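Local coordinates for putative capsular polysaccharide biosynthesis protein (PDB 6EWJ) that probably transfers an amino group to a sugar, as a pyridoxal phosphate-dependent aminotransferase of the DegT/DnrJ/EryC1 family in pneumococcal teichoic acid biosynthesis, at residues L356-A359 against Y360-G364; G364-M367 against T368-P371; P17-T20 against E21-T25; L278-Y281 against P282-Q286; R333-I336 against I337-A341. One frame throughout, in Å; residues are numbered along the deposited sequence.

Contact 1. Residues L356-A359 against Y360-G364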
loop_
_atom_site.group_PDB
_atom_site.type_symbol
_atom_site.label_atom_id
_atom_site.label_comp_id
_atom_site.label_asym_id
_atom_site.label_seq_id
_atom_site.Cartn_x
_atom_site.Cartn_y
_atom_site.Cartn_z
ATOM N N LEU A 356 5.212 26.235 -3.227
ATOM C CA LEU A 356 6.375 26.445 -2.341
ATOM C C LEU A 356 7.270 25.221 -2.227
ATOM O O LEU A 356 8.416 25.369 -1.865
ATOM C CB LEU A 356 5.976 26.891 -0.934
ATOM C CG LEU A 356 5.482 28.347 -0.701
ATOM C CD1 LEU A 356 5.352 28.631 0.794
ATOM C CD2 LEU A 356 6.407 29.353 -1.323
ATOM N N LEU A 357 6.734 24.045 -2.552
ATOM C CA LEU A 357 7.399 22.757 -2.337
ATOM C C LEU A 357 8.306 22.461 -3.536
ATOM O O LEU A 357 7.916 22.656 -4.692
ATOM C CB LEU A 357 6.376 21.662 -2.138
ATOM C CG LEU A 357 5.303 21.874 -1.051
ATOM C CD1 LEU A 357 4.216 20.814 -1.181
ATOM C CD2 LEU A 357 5.874 21.952 0.372
ATOM N N THR A 358 9.520 22.033 -3.244
ATOM C CA THR A 358 10.481 21.668 -4.282
ATOM C C THR A 358 9.949 20.799 -5.413
ATOM O O THR A 358 10.184 21.101 -6.570
ATOM C CB THR A 358 11.715 21.008 -3.607
ATOM O OG1 THR A 358 12.313 21.971 -2.716
ATOM C CG2 THR A 358 12.751 20.442 -4.610
ATOM N N ALA A 359 9.196 19.760 -5.086
ATOM C CA ALA A 359 8.664 18.869 -6.098
ATOM C C ALA A 359 7.844 19.575 -7.165
ATOM O O ALA A 359 7.937 19.236 -8.346
ATOM C CB ALA A 359 7.822 17.785 -5.427
ATOM N N TYR A 360 7.030 20.559 -6.742
ATOM C CA TYR A 360 6.118 21.240 -7.659
ATOM C C TYR A 360 6.779 22.443 -8.318
ATOM O O TYR A 360 6.547 22.733 -9.505
ATOM C CB TYR A 360 4.806 21.591 -6.933
ATOM C CG TYR A 360 4.155 20.320 -6.415
ATOM C CD1 TYR A 360 3.686 19.387 -7.285
ATOM C CD2 TYR A 360 4.130 20.016 -5.047
ATOM C CE1 TYR A 360 3.112 18.189 -6.832
ATOM C CE2 TYR A 360 3.563 18.816 -4.570
ATOM C CZ TYR A 360 3.049 17.911 -5.459
ATOM O OH TYR A 360 2.507 16.704 -5.040
ATOM N N LYS A 361 7.636 23.117 -7.575
ATOM C CA LYS A 361 8.602 24.067 -8.169
ATOM C C LYS A 361 9.297 23.423 -9.352
ATOM O O LYS A 361 9.477 24.051 -10.424
ATOM C CB LYS A 361 9.674 24.405 -7.120
ATOM C CG LYS A 361 9.382 25.584 -6.216
ATOM C CD LYS A 361 10.534 25.779 -5.190
ATOM C CE LYS A 361 10.969 27.199 -4.982
ATOM N NZ LYS A 361 11.525 27.419 -3.602
ATOM N N ASN A 362 9.774 22.191 -9.131
ATOM C CA ASN A 362 10.520 21.454 -10.154
ATOM C C ASN A 362 9.692 21.094 -11.368
ATOM O O ASN A 362 10.229 20.830 -12.417
ATOM C CB ASN A 362 11.163 20.205 -9.540
ATOM C CG ASN A 362 12.448 20.528 -8.747
ATOM O OD1 ASN A 362 12.881 21.661 -8.711
ATOM N ND2 ASN A 362 12.994 19.526 -8.060
ATOM N N LEU A 363 8.377 21.080 -11.217
ATOM C CA LEU A 363 7.449 20.901 -12.350
ATOM C C LEU A 363 6.942 22.208 -12.973
ATOM O O LEU A 363 6.010 22.199 -13.749
ATOM C CB LEU A 363 6.286 20.023 -11.886
ATOM C CG LEU A 363 6.681 18.612 -11.461
ATOM C CD1 LEU A 363 5.473 17.915 -10.817
ATOM C CD2 LEU A 363 7.244 17.761 -12.600
ATOM N N GLY A 364 7.561 23.325 -12.623
ATOM C CA GLY A 364 7.251 24.602 -13.235
ATOM C C GLY A 364 6.205 25.448 -12.523
ATOM O O GLY A 364 5.860 26.510 -13.014
#

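Contact 2. Residues G364-M367 against T368-P371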
loop_
_atom_site.group_PDB
_atom_site.type_symbol
_atom_site.label_atom_id
_atom_site.label_comp_id
_atom_site.label_asym_id
_atom_site.label_seq_id
_atom_site.Cartn_x
_atom_site.Cartn_y
_atom_site.Cartn_z
ATOM N N GLY A 364 7.561 23.325 -12.623
ATOM C CA GLY A 364 7.251 24.602 -13.235
ATOM C C GLY A 364 6.205 25.448 -12.523
ATOM O O GLY A 364 5.860 26.510 -13.014
ATOM N N PHE A 365 5.682 25.003 -11.381
ATOM C CA PHE A 365 4.689 25.805 -10.659
ATOM C C PHE A 365 5.327 26.941 -9.875
ATOM O O PHE A 365 6.364 26.767 -9.238
ATOM C CB PHE A 365 3.823 24.929 -9.772
ATOM C CG PHE A 365 3.011 23.956 -10.549
ATOM C CD1 PHE A 365 1.800 24.331 -11.124
ATOM C CD2 PHE A 365 3.490 22.676 -10.788
ATOM C CE1 PHE A 365 1.066 23.401 -11.854
ATOM C CE2 PHE A 365 2.788 21.777 -11.566
ATOM C CZ PHE A 365 1.583 22.132 -12.099
ATOM N N ASP A 366 4.710 28.111 -9.944
ATOM C CA ASP A 366 5.331 29.356 -9.452
ATOM C C ASP A 366 4.370 30.065 -8.484
ATOM O O ASP A 366 3.250 30.380 -8.865
ATOM C CB ASP A 366 5.667 30.237 -10.655
ATOM C CG ASP A 366 6.379 31.510 -10.285
ATOM O OD1 ASP A 366 6.352 31.961 -9.120
ATOM O OD2 ASP A 366 6.974 32.086 -11.213
ATOM N N MET A 367 4.824 30.253 -7.252
ATOM C CA MET A 367 4.047 30.847 -6.172
ATOM C C MET A 367 3.431 32.192 -6.517
ATOM O O MET A 367 2.302 32.481 -6.068
ATOM C CB MET A 367 4.892 31.005 -4.888
ATOM C CG MET A 367 4.060 31.299 -3.627
ATOM S SD MET A 367 2.993 29.911 -3.055
ATOM C CE MET A 367 1.410 30.273 -3.817
ATOM N N THR A 368 4.132 32.973 -7.345
ATOM C CA THR A 368 3.622 34.297 -7.752
ATOM C C THR A 368 2.319 34.215 -8.562
ATOM O O THR A 368 1.609 35.205 -8.675
ATOM C CB THR A 368 4.678 35.134 -8.542
ATOM O OG1 THR A 368 5.003 34.488 -9.786
ATOM C CG2 THR A 368 5.969 35.329 -7.711
ATOM N N ASN A 369 2.004 33.045 -9.134
ATOM C CA ASN A 369 0.705 32.824 -9.825
ATOM C C ASN A 369 -0.488 32.595 -8.921
ATOM O O ASN A 369 -1.626 32.567 -9.402
ATOM C CB ASN A 369 0.795 31.661 -10.834
ATOM C CG ASN A 369 1.628 31.982 -12.065
ATOM O OD1 ASN A 369 2.492 31.181 -12.465
ATOM N ND2 ASN A 369 1.401 33.123 -12.655
ATOM N N TYR A 370 -0.250 32.384 -7.624
ATOM C CA TYR A 370 -1.303 32.000 -6.690
ATOM C C TYR A 370 -1.208 32.813 -5.420
ATOM O O TYR A 370 -1.037 32.258 -4.337
ATOM C CB TYR A 370 -1.244 30.459 -6.403
ATOM C CG TYR A 370 -0.975 29.638 -7.620
ATOM C CD1 TYR A 370 -2.005 29.224 -8.462
ATOM C CD2 TYR A 370 0.320 29.235 -7.935
ATOM C CE1 TYR A 370 -1.755 28.508 -9.621
ATOM C CE2 TYR A 370 0.573 28.457 -9.066
ATOM C CZ TYR A 370 -0.465 28.114 -9.911
ATOM O OH TYR A 370 -0.202 27.400 -11.079
ATOM N N PRO A 371 -1.335 34.164 -5.540
ATOM C CA PRO A 371 -1.172 35.037 -4.385
ATOM C C PRO A 371 -2.168 34.823 -3.247
ATOM O O PRO A 371 -1.844 35.108 -2.104
ATOM C CB PRO A 371 -1.349 36.440 -4.981
ATOM C CG PRO A 371 -2.079 36.238 -6.276
ATOM C CD PRO A 371 -1.600 34.931 -6.775
HETATM O O HOH W 1 2.563 28.237 -11.831
#

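Contact 3. Residues P17-T20 against E21-T25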
loop_
_atom_site.group_PDB
_atom_site.type_symbol
_atom_site.label_atom_id
_atom_site.label_comp_id
_atom_site.label_asym_id
_atom_site.label_seq_id
_atom_site.Cartn_x
_atom_site.Cartn_y
_atom_site.Cartn_z
ATOM N N PRO A 17 -3.646 9.873 19.197
ATOM C CA PRO A 17 -4.735 8.997 18.860
ATOM C C PRO A 17 -5.671 8.790 20.052
ATOM O O PRO A 17 -5.232 8.838 21.203
ATOM C CB PRO A 17 -4.001 7.692 18.492
ATOM C CG PRO A 17 -2.846 7.663 19.414
ATOM C CD PRO A 17 -2.411 9.117 19.502
ATOM N N ASP A 18 -6.955 8.582 19.763
ATOM C CA ASP A 18 -7.955 8.303 20.781
ATOM C C ASP A 18 -8.394 6.846 20.623
ATOM O O ASP A 18 -9.302 6.550 19.850
ATOM C CB ASP A 18 -9.155 9.253 20.625
ATOM C CG ASP A 18 -10.107 9.219 21.835
ATOM O OD1 ASP A 18 -10.182 8.164 22.532
ATOM O OD2 ASP A 18 -10.791 10.244 22.062
ATOM N N ILE A 19 -7.676 5.955 21.289
ATOM C CA ILE A 19 -7.922 4.519 21.211
ATOM C C ILE A 19 -8.317 4.058 22.600
ATOM O O ILE A 19 -7.642 4.392 23.573
ATOM C CB ILE A 19 -6.652 3.753 20.759
ATOM C CG1 ILE A 19 -6.051 4.342 19.463
ATOM C CG2 ILE A 19 -6.934 2.266 20.633
ATOM C CD1 ILE A 19 -6.952 4.276 18.236
ATOM N N THR A 20 -9.398 3.270 22.693
ATOM C CA THR A 20 -9.892 2.753 23.967
ATOM C C THR A 20 -9.758 1.230 23.981
ATOM O O THR A 20 -9.415 0.607 22.965
ATOM C CB THR A 20 -11.371 3.120 24.206
ATOM O OG1 THR A 20 -12.199 2.445 23.249
ATOM C CG2 THR A 20 -11.587 4.629 24.128
ATOM N N GLU A 21 -10.093 0.627 25.113
ATOM C CA GLU A 21 -10.091 -0.836 25.201
ATOM C C GLU A 21 -10.984 -1.558 24.174
ATOM O O GLU A 21 -10.709 -2.708 23.843
ATOM C CB GLU A 21 -10.415 -1.301 26.636
ATOM C CG GLU A 21 -9.327 -0.948 27.662
ATOM C CD GLU A 21 -7.980 -1.612 27.410
ATOM O OE1 GLU A 21 -7.947 -2.797 26.972
ATOM O OE2 GLU A 21 -6.946 -0.930 27.601
ATOM N N ALA A 22 -12.065 -0.921 23.717
ATOM C CA ALA A 22 -12.955 -1.542 22.725
ATOM C C ALA A 22 -12.211 -1.804 21.410
ATOM O O ALA A 22 -12.368 -2.847 20.819
ATOM C CB ALA A 22 -14.196 -0.699 22.482
ATOM N N GLU A 23 -11.408 -0.843 20.963
ATOM C CA GLU A 23 -10.574 -1.045 19.787
ATOM C C GLU A 23 -9.638 -2.216 20.006
ATOM O O GLU A 23 -9.474 -3.051 19.132
ATOM C CB GLU A 23 -9.731 0.196 19.444
ATOM C CG GLU A 23 -10.495 1.315 18.703
ATOM C CD GLU A 23 -11.227 2.288 19.636
ATOM O OE1 GLU A 23 -11.205 2.086 20.873
ATOM O OE2 GLU A 23 -11.779 3.287 19.125
ATOM N N ILE A 24 -9.000 -2.234 21.164
ATOM C CA ILE A 24 -7.996 -3.247 21.440
ATOM C C ILE A 24 -8.626 -4.647 21.424
ATOM O O ILE A 24 -8.092 -5.546 20.772
ATOM C CB ILE A 24 -7.257 -2.962 22.746
ATOM C CG1 ILE A 24 -6.532 -1.593 22.650
ATOM C CG2 ILE A 24 -6.266 -4.082 23.043
ATOM C CD1 ILE A 24 -6.030 -1.060 23.980
ATOM N N THR A 25 -9.801 -4.786 22.047
ATOM C CA THR A 25 -10.501 -6.074 22.066
ATOM C C THR A 25 -10.909 -6.536 20.680
ATOM O O THR A 25 -10.778 -7.708 20.367
ATOM C CB THR A 25 -11.711 -6.024 22.988
#

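Contact 4. Residues L278-Y281 against P282-Q286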
loop_
_atom_site.group_PDB
_atom_site.type_symbol
_atom_site.label_atom_id
_atom_site.label_comp_id
_atom_site.label_asym_id
_atom_site.label_seq_id
_atom_site.Cartn_x
_atom_site.Cartn_y
_atom_site.Cartn_z
ATOM N N LEU A 278 -16.210 3.732 14.269
ATOM C CA LEU A 278 -17.463 4.093 13.654
ATOM C C LEU A 278 -18.614 4.083 14.694
ATOM O O LEU A 278 -19.405 4.996 14.697
ATOM C CB LEU A 278 -17.766 3.248 12.414
ATOM C CG LEU A 278 -18.943 3.799 11.586
ATOM C CD1 LEU A 278 -18.678 5.186 11.012
ATOM C CD2 LEU A 278 -19.258 2.807 10.474
ATOM N N ASP A 279 -18.632 3.123 15.619
ATOM C CA ASP A 279 -19.603 3.137 16.759
ATOM C C ASP A 279 -19.407 4.383 17.619
ATOM O O ASP A 279 -20.348 5.076 17.996
ATOM C CB ASP A 279 -19.387 1.941 17.676
ATOM C CG ASP A 279 -19.745 0.629 17.033
ATOM O OD1 ASP A 279 -20.353 0.608 15.952
ATOM O OD2 ASP A 279 -19.393 -0.395 17.612
ATOM N N ARG A 280 -18.131 4.666 17.888
ATOM C CA ARG A 280 -17.738 5.831 18.684
ATOM C C ARG A 280 -17.920 7.178 17.999
ATOM O O ARG A 280 -17.921 8.189 18.685
ATOM C CB ARG A 280 -16.262 5.687 19.121
ATOM C CG ARG A 280 -16.070 4.553 20.115
ATOM C CD ARG A 280 -14.622 4.434 20.498
ATOM N NE ARG A 280 -14.270 5.574 21.317
ATOM C CZ ARG A 280 -13.075 6.139 21.392
ATOM N NH1 ARG A 280 -12.035 5.707 20.673
ATOM N NH2 ARG A 280 -12.923 7.187 22.202
ATOM N N TYR A 281 -18.080 7.192 16.677
ATOM C CA TYR A 281 -17.936 8.416 15.887
ATOM C C TYR A 281 -18.936 9.573 16.172
ATOM O O TYR A 281 -18.488 10.694 16.323
ATOM C CB TYR A 281 -17.856 8.125 14.385
ATOM C CG TYR A 281 -17.097 9.213 13.603
ATOM C CD1 TYR A 281 -15.839 9.610 13.993
ATOM C CD2 TYR A 281 -17.641 9.760 12.449
ATOM C CE1 TYR A 281 -15.169 10.611 13.302
ATOM C CE2 TYR A 281 -17.003 10.736 11.745
ATOM C CZ TYR A 281 -15.748 11.156 12.157
ATOM O OH TYR A 281 -15.102 12.112 11.457
ATOM N N PRO A 282 -20.268 9.287 16.276
ATOM C CA PRO A 282 -21.200 10.307 16.794
ATOM C C PRO A 282 -20.696 11.007 18.062
ATOM O O PRO A 282 -20.605 12.237 18.044
ATOM C CB PRO A 282 -22.497 9.504 17.054
ATOM C CG PRO A 282 -22.429 8.395 16.064
ATOM C CD PRO A 282 -20.972 8.029 15.962
ATOM N N SER A 283 -20.260 10.272 19.094
ATOM C CA SER A 283 -19.728 10.908 20.329
ATOM C C SER A 283 -18.433 11.728 20.112
ATOM O O SER A 283 -18.228 12.797 20.719
ATOM C CB SER A 283 -19.485 9.890 21.444
ATOM O OG SER A 283 -18.384 9.075 21.135
ATOM N N LEU A 284 -17.561 11.213 19.255
ATOM C CA LEU A 284 -16.297 11.932 18.907
ATOM C C LEU A 284 -16.574 13.244 18.191
ATOM O O LEU A 284 -16.014 14.273 18.516
ATOM C CB LEU A 284 -15.380 11.040 18.086
ATOM C CG LEU A 284 -14.873 9.813 18.843
ATOM C CD1 LEU A 284 -14.076 8.875 17.929
ATOM C CD2 LEU A 284 -14.027 10.141 20.066
ATOM N N LEU A 285 -17.485 13.184 17.235
ATOM C CA LEU A 285 -17.939 14.348 16.525
ATOM C C LEU A 285 -18.543 15.388 17.477
ATOM O O LEU A 285 -18.320 16.574 17.295
ATOM C CB LEU A 285 -18.931 13.948 15.432
ATOM C CG LEU A 285 -18.382 13.222 14.203
ATOM C CD1 LEU A 285 -19.508 13.048 13.185
ATOM C CD2 LEU A 285 -17.232 13.984 13.565
ATOM N N GLN A 286 -19.323 14.925 18.474
ATOM C CA GLN A 286 -19.966 15.829 19.441
ATOM C C GLN A 286 -18.915 16.546 20.284
ATOM O O GLN A 286 -18.951 17.768 20.408
ATOM C CB GLN A 286 -20.971 15.066 20.331
ATOM C CG GLN A 286 -21.719 15.956 21.336
ATOM C CD GLN A 286 -22.509 17.075 20.672
ATOM O OE1 GLN A 286 -23.256 16.837 19.726
ATOM N NE2 GLN A 286 -22.312 18.311 21.132
HETATM O O HOH W 2 -20.584 7.395 19.729
#

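Contact 5. Residues R333-I336 against I337-A341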
loop_
_atom_site.group_PDB
_atom_site.type_symbol
_atom_site.label_atom_id
_atom_site.label_comp_id
_atom_site.label_asym_id
_atom_site.label_seq_id
_atom_site.Cartn_x
_atom_site.Cartn_y
_atom_site.Cartn_z
ATOM N N ARG A 333 4.085 35.240 12.079
ATOM C CA ARG A 333 3.383 33.939 12.246
ATOM C C ARG A 333 4.331 32.900 12.787
ATOM O O ARG A 333 3.988 32.135 13.712
ATOM C CB ARG A 333 2.765 33.428 10.934
ATOM C CG ARG A 333 1.794 32.218 11.115
ATOM C CD ARG A 333 2.457 30.844 11.178
ATOM N NE ARG A 333 3.373 30.682 10.060
ATOM C CZ ARG A 333 3.009 30.395 8.823
ATOM N NH1 ARG A 333 1.749 30.166 8.499
ATOM N NH2 ARG A 333 3.953 30.299 7.899
ATOM N N ASN A 334 5.521 32.816 12.204
ATOM C CA ASN A 334 6.465 31.767 12.611
ATOM C C ASN A 334 6.866 31.989 14.067
ATOM O O ASN A 334 6.921 31.027 14.812
ATOM C CB ASN A 334 7.683 31.700 11.675
ATOM C CG ASN A 334 7.314 31.338 10.232
ATOM O OD1 ASN A 334 6.230 30.822 9.929
ATOM N ND2 ASN A 334 8.268 31.606 9.311
ATOM N N LEU A 335 7.102 33.254 14.455
ATOM C CA LEU A 335 7.451 33.589 15.854
ATOM C C LEU A 335 6.334 33.185 16.802
ATOM O O LEU A 335 6.594 32.502 17.796
ATOM C CB LEU A 335 7.814 35.075 16.037
ATOM C CG LEU A 335 8.235 35.541 17.454
ATOM C CD1 LEU A 335 9.299 34.634 18.104
ATOM C CD2 LEU A 335 8.728 36.969 17.435
ATOM N N ILE A 336 5.083 33.491 16.436
ATOM C CA ILE A 336 3.908 33.067 17.244
ATOM C C ILE A 336 3.867 31.527 17.464
ATOM O O ILE A 336 3.631 31.056 18.577
ATOM C CB ILE A 336 2.572 33.585 16.652
ATOM C CG1 ILE A 336 2.491 35.116 16.776
ATOM C CG2 ILE A 336 1.372 32.966 17.383
ATOM C CD1 ILE A 336 1.402 35.775 15.941
ATOM N N ILE A 337 4.148 30.744 16.433
ATOM C CA ILE A 337 4.193 29.289 16.596
ATOM C C ILE A 337 5.264 28.868 17.599
ATOM O O ILE A 337 5.007 28.051 18.484
ATOM C CB ILE A 337 4.403 28.563 15.271
ATOM C CG1 ILE A 337 3.096 28.613 14.487
ATOM C CG2 ILE A 337 4.837 27.111 15.483
ATOM C CD1 ILE A 337 3.248 28.133 13.070
ATOM N N GLN A 338 6.452 29.437 17.486
ATOM C CA GLN A 338 7.529 29.113 18.453
ATOM C C GLN A 338 7.189 29.566 19.902
ATOM O O GLN A 338 7.544 28.872 20.873
ATOM C CB GLN A 338 8.890 29.658 17.976
ATOM C CG GLN A 338 9.361 29.142 16.618
ATOM C CD GLN A 338 9.554 27.644 16.517
ATOM O OE1 GLN A 338 9.798 26.938 17.511
ATOM N NE2 GLN A 338 9.475 27.136 15.276
ATOM N N GLU A 339 6.502 30.704 20.043
ATOM C CA GLU A 339 6.024 31.156 21.358
ATOM C C GLU A 339 4.922 30.251 21.920
ATOM O O GLU A 339 4.873 30.017 23.125
ATOM C CB GLU A 339 5.484 32.580 21.297
ATOM C CG GLU A 339 6.559 33.647 21.211
ATOM C CD GLU A 339 7.337 33.796 22.499
ATOM O OE1 GLU A 339 6.736 33.733 23.602
ATOM O OE2 GLU A 339 8.563 33.980 22.420
ATOM N N LEU A 340 4.042 29.755 21.065
ATOM C CA LEU A 340 3.051 28.738 21.501
ATOM C C LEU A 340 3.744 27.480 22.013
ATOM O O LEU A 340 3.374 26.923 23.051
ATOM C CB LEU A 340 2.090 28.369 20.369
ATOM C CG LEU A 340 1.024 29.442 20.045
ATOM C CD1 LEU A 340 0.239 29.072 18.792
ATOM C CD2 LEU A 340 0.071 29.592 21.223
ATOM N N ALA A 341 4.785 27.079 21.294
ATOM C CA ALA A 341 5.555 25.892 21.640
ATOM C C ALA A 341 6.274 26.036 22.996
ATOM O O ALA A 341 6.248 25.115 23.804
ATOM C CB ALA A 341 6.546 25.572 20.539
#

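Contact 1. Residues L356-A359 against Y360-G364
The backbone O of L357 is gripped by two successive amides of the next turn: K361 N comes in nearly straight at 2.9 Å, and Y360 N makes a weak, bent bond at 3.1 Å. One residue further on, N362 N donates to T358 O at 2.8 Å, and CB of N362 also rests close to that oxygen. L357 is thus the N-cap of the short helix 358-361. The helix ends in a Schellman motif: G364, with positive phi, is the C-prime residue, its N reaches K361 O at 3.0 Å, and F365 N returns to Y360 O. The side chains of L357 and Y360 run alongside each other, pointing the same way. CD1 of L357 meets the ring edge in its plane, 3.9 Å from Y360 CD2, while CB of A359 lies over one face. The Y360 hydroxyl goes on to T91 OG1. Methyl CG2 of T358 lies alongside N362, 3.6 Å from ND2. With CG2 anti to the backbone N, OG1 of T358 sits beside that N (chi1 -61°) and hydrogen-bonds to OD2 of D256 of the second subunit; I257 to P260 of that subunit pack on L357 to Y360.

Contact 2. Residues G364-M367 against T368-P371
D366 OD1 takes two bonds from T368: the backbone N at 3.0 Å, approaching from above the carboxylate plane, and the hydroxyl OG1 at 2.9 Å, a weak bond. Two torsions bring these groups together. CG of D366 stands anti to its own backbone N (chi1 -177°), which carries the carboxylate forward along the chain, and OG1 of T368 lies between the backbone N and the carbonyl carbon (chi1 64°), turned back to meet it. From D366 on, the main chain winds into a short 3-10 turn, in which N369 N bonds to D366 O and Y370 N to M367 O, each at 3.0 Å; Y370 is then the N-cap of helix 371-378. M367 bends at both chi2 and chi3, so that its methyl CE curls round to Y370 CB at 3.7 Å, and the side chain also touches A373 and Y374 of that helix. The Y370 ring has N369 CB over one face, and its hydroxyl reaches the edge of the F365 ring in plane, 3.7 Å from CD1. A water ties the loop together, accepting from D366 N at 2.9 Å, donating to N369 OD1 and bonding to Y370 OH. F365 and Y370 both lean on M106 of strand 103-107.

Contact 3. Residues P17-T20 against E21-T25
A capping box opens helix 21-31, with T20 as the N-cap and E23 as its partner three residues on. E23 OE1 takes both bonds from T20: the backbone N donates at 2.8 Å, from well above the carboxylate plane, and the hydroxyl OG1 donates at 2.6 Å, nearly in line with the C-O bond. The glutamate reaches back because its chain folds at chi2 (86°) and turns the carboxylate toward the start of the helix. T20 OG1 in turn accepts a weak capping bond from A22 N at 3.4 Å. T20 O receives E23 N and I24 N, both weakly. I19 packs beside the box, its methyl CG2 lying against E23 CB at 3.7 Å and coming within 4.4 Å of I24 CG1. The other carboxylate oxygen, E23 OE2, is held by R280 and Q277 of helix 268-299, against which E23 and A22 also pack. D18 reaches R280 too, as well as T387. I19 and I24 meet L31 and V28 of the second subunit, respectively, so the helix start touches both helix 268-299 and the second subunit.

Contact 4. Residues L278-Y281 against P282-Q286
One face of the Y281 ring is covered by L285, a turn further along the helix. CG of L285 stands 3.9 Å from the ring centroid and 14° off the normal, a CH-pi contact, and its methyls spread over the same side: CD2 lies 3.5 Å from Y281 CZ, and CD1 reaches CE2. L284 CB and P282 N approach the ring obliquely. With CG anti to the backbone N (chi1 -154°), the ring swings along the helix to where L285 can cover it, and its hydroxyl bonds to the backbone O of L181. The flat guanidinium of R280 has L284 CD2 over one face, 3.8 Å from NH2, while its polar end is engaged by the acids before and in helix 21-31.

The helix is kinked at P282. Proline has no amide hydrogen to give, and its CD packs against L278 O instead. S283 N binds a water that in turn donates to D279 O at 2.9 Å, which bridges the missing i to i+4 bond. R280 O nevertheless gathers two donors: S283 OG at 2.6 Å, in the carbonyl plane on a lone pair, and L284 N at 3.1 Å. The regular pattern resumes with L285 N to Y281 O at 2.8 Å. Such a proline kink, bridged by a water and a serine hydroxyl, lies within the long helix 268-299, where the Y281 side chain comes about 7 Å from that of K205, the predicted cofactor-bearing lysine.

Contact 5. Residues R333-I336 against I337-A341
Four successive i to i+4 bonds carry the main chain from R333-I336 into I337-A341 as regular alpha helix, the shortest being L340 N to I336 O at 2.8 Å. On one side R333 and I337 run alongside each other, pointing the same way, and the tightest side-chain touch is R333 CD to I337 CD1 at 3.4 Å. The arginine sets out anti to its backbone N (chi1 -169°) and then bends at chi2 and chi3, which brings its guanidinium back beside N334. There NE and NH2 both seize N334 OD1, at 2.9 and 3.1 Å, side-on and with the oxygen almost in the guanidinium plane; this twofold grip on one atom fixes how the group is turned. NH1 goes to the backbone O of E380, and W253 of the second subunit makes a cation-pi contact with the same arginine. Further round the helix, I336 CG2 approaches L340 CD1 at 4.3 Å and L335 CD1 approaches E339 CG at the same distance, looser neighbours one turn apart. E339 is bent at chi2 and ends in a salt bridge to K407. Helix 330-342 thus lies with I336 and E339 against helix 391-409 and with R333, I336 and I337 on I381 of strand 380-383, while N334, I337 and Q338 meet the second subunit.

Along the chain the order is contact 3, contact 4, contact 5, contact 1 and contact 2. Contacts 3 and 4 form one pair, with centres 13 Å apart, joined through R280 of helix 268-299 to the start of helix 21-31. Contacts 1 and 2 form another, 10 Å apart, sharing G364 and linked by L356 packing on M367. The two pairs lie on opposite sides of the chain's centre, 39 to 44 Å apart, centre to centre. Contact 5, on helix 330-342, stands 26 Å from contacts 1 and 2, centre to centre. Contacts 1, 3 and 5 all touch the second subunit, so these local turns meet the dimer interface at well-separated places.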